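Local structure of RIM-binding protein, isoform F (6Q9M) at residues D6-P11 against G35-D40; I39-V44 against R78-N83; K12-E17 against V24-S29. The protein couples the recruitment of synaptic vesicles to release sites at the active zone, in which its central fibronectin type III array probably takes part. All blocks are in the same frame, centred on the assembly; numbering follows the deposited sequence.

Contact 1 of 3, residues D6-P11 against G35-D40; sequences DNVPAP and GYNLID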
loop_
_atom_site.group_PDB
_atom_site.type_symbol
_atom_site.label_atom_id
_atom_site.label_comp_id
_atom_site.label_asym_id
_atom_site.label_seq_id
_atom_site.Cartn_x
_atom_site.Cartn_y
_atom_site.Cartn_z
ATOM N N ASP A 6 -1.648 5.788 10.681
ATOM C CA ASP A 6 -3.093 5.796 10.477
ATOM C C ASP A 6 -3.834 6.545 11.587
ATOM O O ASP A 6 -4.925 7.066 11.343
ATOM C CB ASP A 6 -3.624 4.354 10.412
ATOM C CG ASP A 6 -3.110 3.563 9.192
ATOM O OD1 ASP A 6 -1.987 3.820 8.698
ATOM O OD2 ASP A 6 -3.835 2.643 8.743
ATOM N N ASN A 7 -3.283 6.600 12.808
ATOM C CA ASN A 7 -4.016 7.208 13.920
ATOM C C ASN A 7 -4.221 8.708 13.714
ATOM O O ASN A 7 -5.322 9.223 13.923
ATOM C CB ASN A 7 -3.298 6.982 15.253
ATOM C CG ASN A 7 -2.608 5.642 15.340
ATOM O OD1 ASN A 7 -1.392 5.580 15.542
ATOM N ND2 ASN A 7 -3.377 4.558 15.225
ATOM N N VAL A 8 -3.177 9.418 13.286
ATOM C CA VAL A 8 -3.208 10.880 13.176
ATOM C C VAL A 8 -4.205 11.372 12.133
ATOM O O VAL A 8 -3.997 11.157 10.933
ATOM C CB VAL A 8 -1.807 11.419 12.855
ATOM C CG1 VAL A 8 -1.859 12.903 12.642
ATOM C CG2 VAL A 8 -0.827 11.046 13.967
ATOM N N PRO A 9 -5.250 12.100 12.537
ATOM C CA PRO A 9 -6.134 12.749 11.559
ATOM C C PRO A 9 -5.355 13.632 10.593
ATOM O O PRO A 9 -4.359 14.267 10.958
ATOM C CB PRO A 9 -7.089 13.578 12.439
ATOM C CG PRO A 9 -7.077 12.901 13.748
ATOM C CD PRO A 9 -5.701 12.322 13.923
ATOM N N ALA A 10 -5.843 13.696 9.361
ATOM C CA ALA A 10 -5.118 14.289 8.251
ATOM C C ALA A 10 -5.833 15.517 7.695
ATOM O O ALA A 10 -7.054 15.653 7.836
ATOM C CB ALA A 10 -4.939 13.242 7.143
ATOM N N PRO A 11 -5.107 16.425 7.044
ATOM C CA PRO A 11 -5.757 17.602 6.456
ATOM C C PRO A 11 -6.693 17.194 5.331
ATOM O O PRO A 11 -6.613 16.094 4.793
ATOM C CB PRO A 11 -4.586 18.457 5.926
ATOM C CG PRO A 11 -3.321 17.812 6.485
ATOM C CD PRO A 11 -3.680 16.351 6.674
ATOM N N GLY A 35 -9.730 13.542 19.349
ATOM C CA GLY A 35 -9.538 13.398 20.772
ATOM C C GLY A 35 -8.106 13.101 21.170
ATOM O O GLY A 35 -7.677 13.514 22.254
ATOM N N TYR A 36 -7.363 12.389 20.325
ATOM C CA TYR A 36 -5.946 12.126 20.530
ATOM C C TYR A 36 -5.161 12.611 19.318
ATOM O O TYR A 36 -5.728 12.968 18.281
ATOM C CB TYR A 36 -5.675 10.631 20.790
ATOM C CG TYR A 36 -6.356 9.648 19.849
ATOM C CD1 TYR A 36 -7.490 8.947 20.248
ATOM C CD2 TYR A 36 -5.847 9.398 18.577
ATOM C CE1 TYR A 36 -8.109 8.042 19.402
ATOM C CE2 TYR A 36 -6.463 8.492 17.721
ATOM C CZ TYR A 36 -7.594 7.819 18.142
ATOM O OH TYR A 36 -8.211 6.920 17.303
ATOM N N ASN A 37 -3.836 12.638 19.471
ATOM C CA ASN A 37 -2.935 12.989 18.376
ATOM C C ASN A 37 -3.337 14.314 17.732
ATOM O O ASN A 37 -3.338 14.453 16.507
ATOM C CB ASN A 37 -2.894 11.874 17.321
ATOM C CG ASN A 37 -2.034 10.690 17.737
ATOM O OD1 ASN A 37 -1.112 10.826 18.541
ATOM N ND2 ASN A 37 -2.334 9.519 17.184
ATOM N N LEU A 38 -3.706 15.295 18.557
ATOM C CA LEU A 38 -4.173 16.561 18.007
ATOM C C LEU A 38 -3.043 17.281 17.277
ATOM O O LEU A 38 -1.868 17.207 17.650
ATOM C CB LEU A 38 -4.766 17.464 19.089
ATOM C CG LEU A 38 -5.714 18.575 18.595
ATOM C CD1 LEU A 38 -6.485 18.190 17.332
ATOM C CD2 LEU A 38 -6.685 18.979 19.691
ATOM N N ILE A 39 -3.423 18.002 16.250
ATOM C CA ILE A 39 -2.480 18.513 15.274
ATOM C C ILE A 39 -1.746 19.727 15.826
ATOM O O ILE A 39 -2.349 20.615 16.442
ATOM C CB ILE A 39 -3.234 18.842 13.983
ATOM C CG1 ILE A 39 -2.366 19.647 13.057
ATOM C CG2 ILE A 39 -4.506 19.611 14.291
ATOM C CD1 ILE A 39 -3.020 19.788 11.801
ATOM N N ASP A 40 -0.444 19.782 15.554
ATOM C CA ASP A 40 0.490 20.796 16.023
ATOM C C ASP A 40 1.095 21.625 14.897
ATOM O O ASP A 40 1.287 22.833 15.062
ATOM C CB ASP A 40 1.609 20.113 16.830
ATOM C CG ASP A 40 2.587 21.100 17.436
ATOM O OD1 ASP A 40 2.369 21.507 18.596
ATOM O OD2 ASP A 40 3.583 21.449 16.763
#
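Pro9, which packs against Tyr36 and Asn37, uses its carbonyl O to accept a hydrogen bond from Ser79 OG of strand 73-81. This bond ties the lead-in segment 6-11 to the sheet. No hydrogen bond crosses between 6-11 and 35-40 themselves, so the two loops meet by van der Waals contact. Val8 and Asn37 lie at the middle, their CA atoms 5.6 Å apart. The two side chains cross at about a right angle. Val8 CG1 is anti to the backbone N (chi1 176°) and reaches the side chain of Ser79. The other branch, CG2, sits beside the backbone N and meets Asn37 CG at 4.0 Å. Val8 CG2 is also 4.0 Å from Asn37 CB, so one methyl touches both the root and the amide carbon of that side chain. Asn37 has left-handed backbone angles (phi 52°, psi 42°), and its CB points toward 6-11. The methylene of Asn7 lies beside the Asn37 side chain. Pro9 brings a ring carbon, CD, to 4.1 Å from Asn37 O. Tyr36 approaches by its ring edge: CE2 lies 4.0 Å from Asn7 O, which is near the ring plane. The Tyr36 side of the contact is exposed, whereas Val8 is buried. Beyond the contact, Asp6 OD1 makes salt bridges with Arg88 and Arg149. The arrangement joins the proline-containing run before the first strand to the loop between the second and third strands, at one end of a fibronectin type III beta sandwich.

Contact 2 of 3, residues I39-V44 against R78-N83; sequences IDSYHV and RSVTQN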
loop_
_atom_site.group_PDB
_atom_site.type_symbol
_atom_site.label_atom_id
_atom_site.label_comp_id
_atom_site.label_asym_id
_atom_site.label_seq_id
_atom_site.Cartn_x
_atom_site.Cartn_y
_atom_site.Cartn_z
ATOM N N ILE A 39 -3.423 18.002 16.250
ATOM C CA ILE A 39 -2.480 18.513 15.274
ATOM C C ILE A 39 -1.746 19.727 15.826
ATOM O O ILE A 39 -2.349 20.615 16.442
ATOM C CB ILE A 39 -3.234 18.842 13.983
ATOM C CG1 ILE A 39 -2.366 19.647 13.057
ATOM C CG2 ILE A 39 -4.506 19.611 14.291
ATOM C CD1 ILE A 39 -3.020 19.788 11.801
ATOM N N ASP A 40 -0.444 19.782 15.554
ATOM C CA ASP A 40 0.490 20.796 16.023
ATOM C C ASP A 40 1.095 21.625 14.897
ATOM O O ASP A 40 1.287 22.833 15.062
ATOM C CB ASP A 40 1.609 20.113 16.830
ATOM C CG ASP A 40 2.587 21.100 17.436
ATOM O OD1 ASP A 40 2.369 21.507 18.596
ATOM O OD2 ASP A 40 3.583 21.449 16.763
ATOM N N SER A 41 1.411 21.015 13.759
ATOM C CA SER A 41 1.905 21.758 12.608
ATOM C C SER A 41 1.663 20.915 11.364
ATOM O O SER A 41 1.275 19.748 11.444
ATOM C CB SER A 41 3.391 22.138 12.759
ATOM O OG SER A 41 4.249 21.008 12.711
ATOM N N TYR A 42 1.915 21.520 10.210
ATOM C CA TYR A 42 1.752 20.861 8.930
ATOM C C TYR A 42 3.092 20.765 8.209
ATOM O O TYR A 42 3.947 21.650 8.323
ATOM C CB TYR A 42 0.758 21.611 8.035
ATOM C CG TYR A 42 -0.622 21.772 8.593
ATOM C CD1 TYR A 42 -0.965 22.877 9.371
ATOM C CD2 TYR A 42 -1.597 20.829 8.335
ATOM C CE1 TYR A 42 -2.250 23.022 9.882
ATOM C CE2 TYR A 42 -2.878 20.971 8.827
ATOM C CZ TYR A 42 -3.202 22.063 9.603
ATOM O OH TYR A 42 -4.483 22.165 10.098
ATOM N N HIS A 43 3.254 19.679 7.458
ATOM C CA HIS A 43 4.429 19.418 6.640
ATOM C C HIS A 43 3.971 19.315 5.192
ATOM O O HIS A 43 3.128 18.470 4.865
ATOM C CB HIS A 43 5.122 18.122 7.055
ATOM C CG HIS A 43 6.006 18.251 8.249
ATOM N ND1 HIS A 43 6.212 19.445 8.901
ATOM C CD2 HIS A 43 6.747 17.329 8.910
ATOM C CE1 HIS A 43 7.048 19.259 9.910
ATOM N NE2 HIS A 43 7.384 17.982 9.939
ATOM N N VAL A 44 4.511 20.172 4.329
ATOM C CA VAL A 44 4.166 20.167 2.913
ATOM C C VAL A 44 5.278 19.472 2.150
ATOM O O VAL A 44 6.452 19.843 2.275
ATOM C CB VAL A 44 3.942 21.589 2.388
ATOM C CG1 VAL A 44 3.420 21.531 0.968
ATOM C CG2 VAL A 44 2.958 22.310 3.294
ATOM N N ARG A 78 0.950 16.756 5.533
ATOM C CA ARG A 78 0.917 15.863 6.677
ATOM C C ARG A 78 0.668 16.655 7.943
ATOM O O ARG A 78 1.283 17.708 8.158
ATOM C CB ARG A 78 2.231 15.103 6.820
ATOM C CG ARG A 78 2.519 14.150 5.689
ATOM C CD ARG A 78 3.626 13.189 6.060
ATOM N NE ARG A 78 4.417 12.877 4.883
ATOM C CZ ARG A 78 5.486 12.090 4.874
ATOM N NH1 ARG A 78 5.900 11.516 6.000
ATOM N NH2 ARG A 78 6.132 11.882 3.732
ATOM N N SER A 79 -0.232 16.132 8.774
ATOM C CA SER A 79 -0.424 16.639 10.120
ATOM C C SER A 79 0.731 16.178 10.989
ATOM O O SER A 79 1.140 15.020 10.927
ATOM C CB SER A 79 -1.736 16.116 10.707
ATOM O OG SER A 79 -2.868 16.714 10.108
ATOM N N VAL A 80 1.232 17.068 11.833
ATOM C CA VAL A 80 2.287 16.729 12.778
ATOM C C VAL A 80 1.760 16.999 14.177
ATOM O O VAL A 80 1.187 18.065 14.428
ATOM C CB VAL A 80 3.578 17.523 12.517
ATOM C CG1 VAL A 80 4.670 17.050 13.452
ATOM C CG2 VAL A 80 4.023 17.357 11.066
ATOM N N THR A 81 1.897 16.010 15.060
ATOM C CA THR A 81 1.492 16.155 16.448
ATOM C C THR A 81 2.678 16.684 17.259
ATOM O O THR A 81 3.789 16.836 16.748
ATOM C CB THR A 81 0.983 14.825 16.998
ATOM O OG1 THR A 81 2.081 13.918 17.112
ATOM C CG2 THR A 81 -0.061 14.216 16.067
ATOM N N GLN A 82 2.463 16.929 18.555
ATOM C CA GLN A 82 3.579 17.366 19.385
ATOM C C GLN A 82 4.622 16.268 19.545
ATOM O O GLN A 82 5.825 16.551 19.512
ATOM C CB GLN A 82 3.090 17.836 20.758
ATOM C CG GLN A 82 4.194 18.479 21.592
ATOM C CD GLN A 82 3.669 19.198 22.819
ATOM O OE1 GLN A 82 2.593 18.881 23.320
ATOM N NE2 GLN A 82 4.429 20.179 23.305
ATOM N N ASN A 83 4.194 15.011 19.732
ATOM C CA ASN A 83 5.170 13.922 19.786
ATOM C C ASN A 83 5.876 13.691 18.451
ATOM O O ASN A 83 6.710 12.784 18.365
ATOM C CB ASN A 83 4.536 12.620 20.300
ATOM C CG ASN A 83 3.143 12.371 19.751
ATOM O OD1 ASN A 83 2.879 12.600 18.572
ATOM N ND2 ASN A 83 2.252 11.873 20.602
#
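Ser41 and Val80 form a hydrogen-bonded antiparallel pair joining two neighbouring strands of the four-stranded sheet of the fibronectin type III fold. A classic beta bulge interrupts the ladder here, because Asp40 and Ser41 both face Val80. Val80 O accepts from Asp40 N at 2.6 Å and from Ser41 N at 3.0 Å. The first donor lies nearly along the C=O axis, while the second is tilted 24° from the carbonyl plane. In return, Val80 N gives a 2.7 Å bond to Ser41 O. Further along, His43 and Arg78 exchange two backbone bonds.

The tight part is the face carrying Ser41, His43 and Val80. Val80 CG2 stands over the centre of the His43 ring, 3.4 Å from its centroid, in a CH-pi contact. The His43 chi1 of -81° sets CG beside the backbone N, on the side of the sheet where Val80 CG2 lies. An alanine in place of His43 would probably open a gap above Val80 CG2 and leave that methyl without its aromatic cover. The guanidinium of Arg78 leads away to a salt bridge with Asp89.

The loose side is at the bulge end, where Gln82 is exposed. The side chains scarcely touch there, OD1 of Asp40 being 4.3 Å from CB of Gln82.

The face of Tyr42 and Ser79 is different. The Ser79 hydroxyl is hydrogen-bonded to Pro9 O, and Ile39 CD1 rests 3.5 Å from Ser79 OG.

Contact 3 of 3, residues K12-E17 against V24-S29; sequences KHLTLE and VLIGWS
Glu17 lays its carboxylate beside Gly27 of strand 23-29. Glu17 CB is 3.5 Å from Leu25 O, the carbonyl that also accepts a 2.7 Å bond from Glu17 N. The chain then bends at chi2 (141°), which brings CD to 4.1 Å from Gly27 N. At the tip, OE1 is 3.9 Å from Gly27 N and OE2 is 4.0 Å from Gly27 CA. Neither approach is a hydrogen bond; OE2 has its salt bridge with Arg61. A CB at Gly27 would probably run into OE2 of Glu17 where it now stands.

The two segments form the first beta hairpin of the fibronectin type III domain, strands 12-20 and 23-29. Lys12 pairs with Ser29 and Thr15 with Gly27, so the register slips by one residue in a beta bulge. His13, within the bulge, has left-handed backbone angles. Thr15 OG1 donates to His13 O at 2.9 Å, from above the carbonyl plane.

The other face is apolar. Leu16 and Val24 cross at about a right angle, with Leu16 CD1 3.9 Å from Val24 CB. Leu14 CD1 approaches Ile26 CD1 more loosely. Met94 of the opposing sheet touches Leu14, Leu16 and Ile26.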
loop_
_atom_site.group_PDB
_atom_site.type_symbol
_atom_site.label_atom_id
_atom_site.label_comp_id
_atom_site.label_asym_id
_atom_site.label_seq_id
_atom_site.Cartn_x
_atom_site.Cartn_y
_atom_site.Cartn_z
ATOM N N LYS A 12 -7.617 18.092 5.005
ATOM C CA LYS A 12 -8.622 17.853 3.978
ATOM C C LYS A 12 -8.654 19.026 3.001
ATOM O O LYS A 12 -8.074 20.084 3.240
ATOM C CB LYS A 12 -10.008 17.627 4.603
ATOM C CG LYS A 12 -9.994 16.721 5.843
ATOM C CD LYS A 12 -11.268 16.858 6.697
ATOM C CE LYS A 12 -12.473 17.294 5.875
ATOM N NZ LYS A 12 -13.781 16.926 6.514
ATOM N N HIS A 13 -9.366 18.823 1.894
ATOM C CA HIS A 13 -9.654 19.873 0.920
ATOM C C HIS A 13 -8.374 20.514 0.386
ATOM O O HIS A 13 -8.305 21.726 0.159
ATOM C CB HIS A 13 -10.600 20.916 1.514
ATOM C CG HIS A 13 -11.932 20.351 1.897
ATOM N ND1 HIS A 13 -12.296 20.121 3.207
ATOM C CD2 HIS A 13 -12.976 19.937 1.139
ATOM C CE1 HIS A 13 -13.516 19.612 3.241
ATOM N NE2 HIS A 13 -13.950 19.490 2.000
ATOM N N LEU A 14 -7.371 19.675 0.138
ATOM C CA LEU A 14 -6.154 20.105 -0.529
ATOM C C LEU A 14 -6.487 20.722 -1.883
ATOM O O LEU A 14 -7.194 20.121 -2.698
ATOM C CB LEU A 14 -5.224 18.914 -0.697
ATOM C CG LEU A 14 -3.883 19.186 -1.346
ATOM C CD1 LEU A 14 -3.252 20.402 -0.695
ATOM C CD2 LEU A 14 -2.969 17.966 -1.269
ATOM N N THR A 15 -5.996 21.936 -2.112
ATOM C CA THR A 15 -6.359 22.713 -3.288
ATOM C C THR A 15 -5.129 23.360 -3.903
ATOM O O THR A 15 -4.316 23.962 -3.191
ATOM C CB THR A 15 -7.367 23.800 -2.905
ATOM O OG1 THR A 15 -8.546 23.182 -2.374
ATOM C CG2 THR A 15 -7.734 24.653 -4.105
ATOM N N LEU A 16 -5.015 23.263 -5.226
ATOM C CA LEU A 16 -4.066 24.064 -5.988
ATOM C C LEU A 16 -4.758 25.367 -6.330
ATOM O O LEU A 16 -5.731 25.374 -7.088
ATOM C CB LEU A 16 -3.611 23.354 -7.260
ATOM C CG LEU A 16 -2.827 24.294 -8.179
ATOM C CD1 LEU A 16 -1.418 24.470 -7.656
ATOM C CD2 LEU A 16 -2.818 23.823 -9.628
ATOM N N GLU A 17 -4.279 26.465 -5.753
ATOM C CA GLU A 17 -4.927 27.747 -5.975
ATOM C C GLU A 17 -4.303 28.537 -7.122
ATOM O O GLU A 17 -5.037 29.167 -7.891
ATOM C CB GLU A 17 -4.923 28.557 -4.681
ATOM C CG GLU A 17 -6.274 28.505 -3.973
ATOM C CD GLU A 17 -6.157 28.402 -2.468
ATOM O OE1 GLU A 17 -5.177 28.942 -1.911
ATOM O OE2 GLU A 17 -7.050 27.793 -1.841
ATOM N N VAL A 24 4.088 27.088 -6.855
ATOM C CA VAL A 24 2.651 26.822 -6.751
ATOM C C VAL A 24 2.147 27.334 -5.410
ATOM O O VAL A 24 2.863 27.282 -4.405
ATOM C CB VAL A 24 2.290 25.324 -6.922
ATOM C CG1 VAL A 24 2.523 24.843 -8.340
ATOM C CG2 VAL A 24 3.038 24.461 -5.908
ATOM N N LEU A 25 0.906 27.815 -5.402
ATOM C CA LEU A 25 0.214 28.225 -4.188
ATOM C C LEU A 25 -0.930 27.254 -3.902
ATOM O O LEU A 25 -1.782 27.026 -4.767
ATOM C CB LEU A 25 -0.302 29.650 -4.344
ATOM C CG LEU A 25 -1.106 30.264 -3.212
ATOM C CD1 LEU A 25 -0.209 30.587 -2.030
ATOM C CD2 LEU A 25 -1.823 31.506 -3.699
ATOM N N ILE A 26 -0.931 26.669 -2.703
ATOM C CA ILE A 26 -1.908 25.665 -2.309
ATOM C C ILE A 26 -2.615 26.104 -1.038
ATOM O O ILE A 26 -2.127 26.941 -0.272
ATOM C CB ILE A 26 -1.298 24.270 -2.074
ATOM C CG1 ILE A 26 -0.461 24.297 -0.793
ATOM C CG2 ILE A 26 -0.528 23.779 -3.292
ATOM C CD1 ILE A 26 0.190 22.968 -0.477
ATOM N N GLY A 27 -3.780 25.494 -0.817
ATOM C CA GLY A 27 -4.521 25.682 0.410
ATOM C C GLY A 27 -5.096 24.356 0.862
ATOM O O GLY A 27 -5.192 23.404 0.085
ATOM N N TRP A 28 -5.451 24.296 2.149
ATOM C CA TRP A 28 -6.045 23.093 2.726
ATOM C C TRP A 28 -6.880 23.488 3.939
ATOM O O TRP A 28 -6.962 24.665 4.317
ATOM C CB TRP A 28 -4.978 22.038 3.072
ATOM C CG TRP A 28 -3.967 22.444 4.124
ATOM C CD1 TRP A 28 -4.050 22.221 5.478
ATOM C CD2 TRP A 28 -2.717 23.121 3.906
ATOM N NE1 TRP A 28 -2.934 22.720 6.110
ATOM C CE2 TRP A 28 -2.105 23.287 5.175
ATOM C CE3 TRP A 28 -2.075 23.633 2.773
ATOM C CZ2 TRP A 28 -0.870 23.946 5.341
ATOM C CZ3 TRP A 28 -0.834 24.280 2.937
ATOM C CH2 TRP A 28 -0.253 24.433 4.215
ATOM N N SER A 29 -7.524 22.489 4.541
ATOM C CA SER A 29 -8.369 22.662 5.712
ATOM C C SER A 29 -7.844 21.803 6.856
ATOM O O SER A 29 -7.263 20.737 6.619
ATOM C CB SER A 29 -9.820 22.275 5.410
ATOM O OG SER A 29 -10.299 22.967 4.273
#

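Overall arrangement
All three contacts belong to the first fibronectin type III domain. Contacts 1 and 2 are neighbours, with centres about 8 Å apart, and share Ile39 and Asp40. Asn37 O lies 3.3 Å from Thr81 CG2 between them. Contact 3 lies in the other sheet of the sandwich, its centre about 16 Å from that of contact 2 and about 19 Å from that of contact 1. The sheets meet where the rings of Tyr42 and Trp28 pack edge-to-face, and where Val44 CG1 is 3.8 Å from Ile26 CD1. Pro11 links contacts 1 and 3, its CB 3.8 Å from Trp28 CD1, just before strand 12-20 begins.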